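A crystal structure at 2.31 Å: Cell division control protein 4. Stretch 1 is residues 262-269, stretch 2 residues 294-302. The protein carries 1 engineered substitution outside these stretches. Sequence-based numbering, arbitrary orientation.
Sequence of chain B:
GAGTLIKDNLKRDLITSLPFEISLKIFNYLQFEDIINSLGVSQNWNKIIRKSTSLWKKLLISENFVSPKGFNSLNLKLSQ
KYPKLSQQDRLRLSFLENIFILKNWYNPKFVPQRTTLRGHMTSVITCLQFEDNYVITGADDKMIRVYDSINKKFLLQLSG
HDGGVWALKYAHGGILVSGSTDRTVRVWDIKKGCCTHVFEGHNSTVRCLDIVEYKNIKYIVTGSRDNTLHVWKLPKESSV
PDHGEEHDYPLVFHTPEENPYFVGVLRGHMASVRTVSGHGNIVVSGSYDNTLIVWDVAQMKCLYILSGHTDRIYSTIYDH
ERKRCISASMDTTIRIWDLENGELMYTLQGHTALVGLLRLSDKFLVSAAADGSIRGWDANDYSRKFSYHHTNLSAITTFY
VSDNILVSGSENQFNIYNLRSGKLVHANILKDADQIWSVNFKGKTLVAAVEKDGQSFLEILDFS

Stretch 1 262-269: FVGVLRGH
Stretch 2 294-302: VWDVAQMKC

Residues 294-302 form a strand, a tight turn and the start of a second strand, and they pack against a strand beginning at F262 and the loop that follows it, through H269, mainly through side chains of stretch 2, which meet both side chains and backbone of stretch 1; no hydrogen bond links the two stretches. The contact buries 433 Å², summed over both sides, and most of it belongs to L266, W295 and M300. In register, the CA of L266 lies 6.8 Å from the CA of M300, and the CA of G268 lies 7.9 Å from the CA of C302, so the two chains advance in the same sense over this short span.

V294 (phi/psi -98/117) opens the stretch in strand conformation but stays out of reach. W295 (-106/155) directs its CA-to-CB bond toward stretch 1, and with chi1 -53° (m) and chi2 93°, L266 lies over one face of its indole. The CA-to-CB bond of the leucine (-105/101) also points toward its partner. CB of L266 sits 3.7 Å from the centroid of the W295 six-membered ring, only 10° off the ring normal, a CH-pi contact over the face. Chi1 of -67° (m) and chi2 of 178° (t) keep the rest of the leucine close to the indole, with CD2 of L266 3.5 Å from CE3 of W295. The far end of the ring meets backbone instead: O of R267 lies 3.2 Å from CH2 of W295, near the ring plane, and N of G268 approaches the same CH2 at 4.1 Å. The lack of a side chain at G268 (174/-41) suits this tight edge, where an ideal CB would fall 3.0 Å from CH2 of W295. The CA-to-CB bond of R267 points away.

The CA-to-CB bond of D296 (-115/96; chi1 -171°, t) also points away, and the residue organises the turn. OD1 of D296 accepts hydrogen bonds from N of A298 at 3.1 Å and from N of Q299 at 3.2 Å, while its backbone pairs with K301, D296 N to K301 O at 3.0 Å and K301 N to D296 O at 3.3 Å. V297 (-74/-4; chi1 -61°, m) has its CA-to-CB bond sideways and adds a looser apolar contact, CG1 of V297 4.3 Å from CD1 of L266. A298 (-82/-38) and Q299 (-99/-12) carry the chain around without touching stretch 1.

M300 adopts positive phi and psi (54/49). Its CA-to-CB bond points sideways, but chi angles of -62°, -62° and -71° (all m) bring the end of the side chain nearer to stretch 1. There CE of M300 lies 3.5 Å from C of G264, 4.0 Å from N of V265 and 3.7 Å from CD2 of L266, while SD of M300 is 4.0 Å from CG1 of V263 (-107/-51; chi1 -178°, t). The close approach of the methyl suits G264 (168/176): an ideal CB on that residue would stand 3.1 Å from CE of M300. The CA-to-CB bond of V265 (-109/136) points away.

K301 (-133/150) resumes strand geometry; its CA-to-CB bond points away and its chi angles are all t. C302 (-77/130; chi1 167°, t) has its CA-to-CB bond sideways and lies beyond contact.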

# COMPACT_ATOMS: atom_id res chain seq x y z
N PHE B 262 29.66 -15.40 -10.53
CA PHE B 262 30.12 -14.04 -10.78
C PHE B 262 29.73 -13.58 -12.19
O PHE B 262 29.87 -14.33 -13.15
CB PHE B 262 31.63 -13.94 -10.57
CG PHE B 262 32.22 -12.61 -10.94
CD1 PHE B 262 31.94 -11.48 -10.20
CD2 PHE B 262 33.07 -12.50 -12.03
CE1 PHE B 262 32.48 -10.25 -10.54
CE2 PHE B 262 33.62 -11.28 -12.37
CZ PHE B 262 33.32 -10.15 -11.63
N VAL B 263 29.21 -12.36 -12.29
CA VAL B 263 28.73 -11.85 -13.57
C VAL B 263 29.68 -10.81 -14.14
O VAL B 263 30.09 -10.89 -15.30
CB VAL B 263 27.32 -11.26 -13.46
CG1 VAL B 263 26.83 -10.78 -14.82
CG2 VAL B 263 26.35 -12.28 -12.87
N GLY B 264 30.02 -9.82 -13.32
CA GLY B 264 30.92 -8.76 -13.76
C GLY B 264 30.97 -7.57 -12.82
O GLY B 264 30.24 -7.51 -11.83
N VAL B 265 31.84 -6.62 -13.14
CA VAL B 265 32.02 -5.43 -12.32
C VAL B 265 31.45 -4.21 -13.04
O VAL B 265 31.66 -4.04 -14.24
CB VAL B 265 33.51 -5.19 -12.02
CG1 VAL B 265 33.68 -3.97 -11.10
CG2 VAL B 265 34.13 -6.42 -11.39
N LEU B 266 30.73 -3.38 -12.30
CA LEU B 266 30.23 -2.13 -12.85
C LEU B 266 31.04 -0.96 -12.32
O LEU B 266 30.83 -0.52 -11.19
CB LEU B 266 28.74 -1.96 -12.51
CG LEU B 266 27.79 -2.95 -13.17
CD1 LEU B 266 26.36 -2.70 -12.73
CD2 LEU B 266 27.91 -2.87 -14.69
N ARG B 267 31.96 -0.47 -13.14
CA ARG B 267 32.78 0.69 -12.79
C ARG B 267 32.20 1.95 -13.40
O ARG B 267 31.65 1.92 -14.50
CB ARG B 267 34.23 0.51 -13.26
CG ARG B 267 35.04 -0.46 -12.44
CD ARG B 267 36.44 -0.61 -13.00
NE ARG B 267 36.78 -2.01 -13.23
CZ ARG B 267 37.09 -2.86 -12.26
NH1 ARG B 267 37.11 -2.44 -11.00
NH2 ARG B 267 37.38 -4.12 -12.54
N GLY B 268 32.33 3.06 -12.68
CA GLY B 268 31.77 4.32 -13.12
C GLY B 268 31.93 5.40 -12.07
O GLY B 268 32.23 6.55 -12.39
N HIS B 269 31.72 5.04 -10.81
CA HIS B 269 31.82 6.00 -9.71
C HIS B 269 33.26 6.29 -9.30
O HIS B 269 34.15 5.45 -9.46
CB HIS B 269 30.99 5.54 -8.51
CG HIS B 269 29.51 5.61 -8.75
ND1 HIS B 269 28.86 6.80 -9.00
CD2 HIS B 269 28.56 4.65 -8.80
CE1 HIS B 269 27.57 6.57 -9.18
NE2 HIS B 269 27.37 5.27 -9.06
N VAL B 294 22.52 4.77 -13.70
CA VAL B 294 21.49 3.80 -14.02
C VAL B 294 22.12 2.69 -14.85
O VAL B 294 22.60 2.93 -15.95
CB VAL B 294 20.34 4.43 -14.81
CG1 VAL B 294 19.23 3.41 -15.03
CG2 VAL B 294 19.81 5.66 -14.08
N TRP B 295 22.11 1.47 -14.32
CA TRP B 295 22.77 0.35 -14.97
C TRP B 295 21.79 -0.61 -15.63
O TRP B 295 20.63 -0.70 -15.22
CB TRP B 295 23.62 -0.43 -13.97
CG TRP B 295 24.59 0.40 -13.18
CD1 TRP B 295 24.38 0.97 -11.96
CD2 TRP B 295 25.94 0.72 -13.54
NE1 TRP B 295 25.51 1.64 -11.55
CE2 TRP B 295 26.49 1.49 -12.50
CE3 TRP B 295 26.74 0.43 -14.66
CZ2 TRP B 295 27.79 1.98 -12.54
CZ3 TRP B 295 28.03 0.92 -14.69
CH2 TRP B 295 28.54 1.69 -13.64
N ASP B 296 22.27 -1.33 -16.64
CA ASP B 296 21.53 -2.43 -17.24
C ASP B 296 22.32 -3.70 -16.95
O ASP B 296 23.25 -4.04 -17.67
CB ASP B 296 21.38 -2.22 -18.75
CG ASP B 296 20.44 -3.23 -19.39
OD1 ASP B 296 20.47 -4.43 -19.03
OD2 ASP B 296 19.66 -2.83 -20.29
N VAL B 297 21.93 -4.41 -15.90
CA VAL B 297 22.70 -5.56 -15.43
C VAL B 297 22.56 -6.79 -16.32
O VAL B 297 23.20 -7.81 -16.09
CB VAL B 297 22.33 -5.93 -13.99
CG1 VAL B 297 22.63 -4.77 -13.06
CG2 VAL B 297 20.87 -6.34 -13.90
N ALA B 298 21.72 -6.68 -17.34
CA ALA B 298 21.63 -7.73 -18.35
C ALA B 298 22.75 -7.54 -19.36
O ALA B 298 23.35 -8.50 -19.84
CB ALA B 298 20.27 -7.70 -19.04
N GLN B 299 23.02 -6.27 -19.68
CA GLN B 299 24.07 -5.93 -20.63
C GLN B 299 25.35 -5.54 -19.90
O GLN B 299 26.41 -5.43 -20.52
CB GLN B 299 23.62 -4.78 -21.53
CG GLN B 299 22.43 -5.10 -22.42
CD GLN B 299 22.06 -3.95 -23.32
OE1 GLN B 299 22.45 -2.80 -23.09
NE2 GLN B 299 21.30 -4.24 -24.38
N MET B 300 25.25 -5.33 -18.59
CA MET B 300 26.36 -4.84 -17.78
C MET B 300 26.92 -3.55 -18.37
O MET B 300 28.13 -3.41 -18.55
CB MET B 300 27.45 -5.90 -17.65
CG MET B 300 26.99 -7.17 -16.95
SD MET B 300 26.48 -6.86 -15.24
CE MET B 300 28.06 -6.52 -14.48
N LYS B 301 26.03 -2.60 -18.65
CA LYS B 301 26.42 -1.34 -19.26
C LYS B 301 25.77 -0.16 -18.55
O LYS B 301 24.67 -0.28 -18.01
CB LYS B 301 26.05 -1.33 -20.75
CG LYS B 301 26.59 -0.13 -21.53
CD LYS B 301 26.26 -0.25 -23.01
CE LYS B 301 26.90 0.89 -23.80
NZ LYS B 301 26.73 0.71 -25.27
N CYS B 302 26.46 0.97 -18.55
CA CYS B 302 25.92 2.21 -18.01
C CYS B 302 24.92 2.81 -19.00
O CYS B 302 25.22 2.95 -20.18
CB CYS B 302 27.05 3.20 -17.73
SG CYS B 302 26.49 4.89 -17.41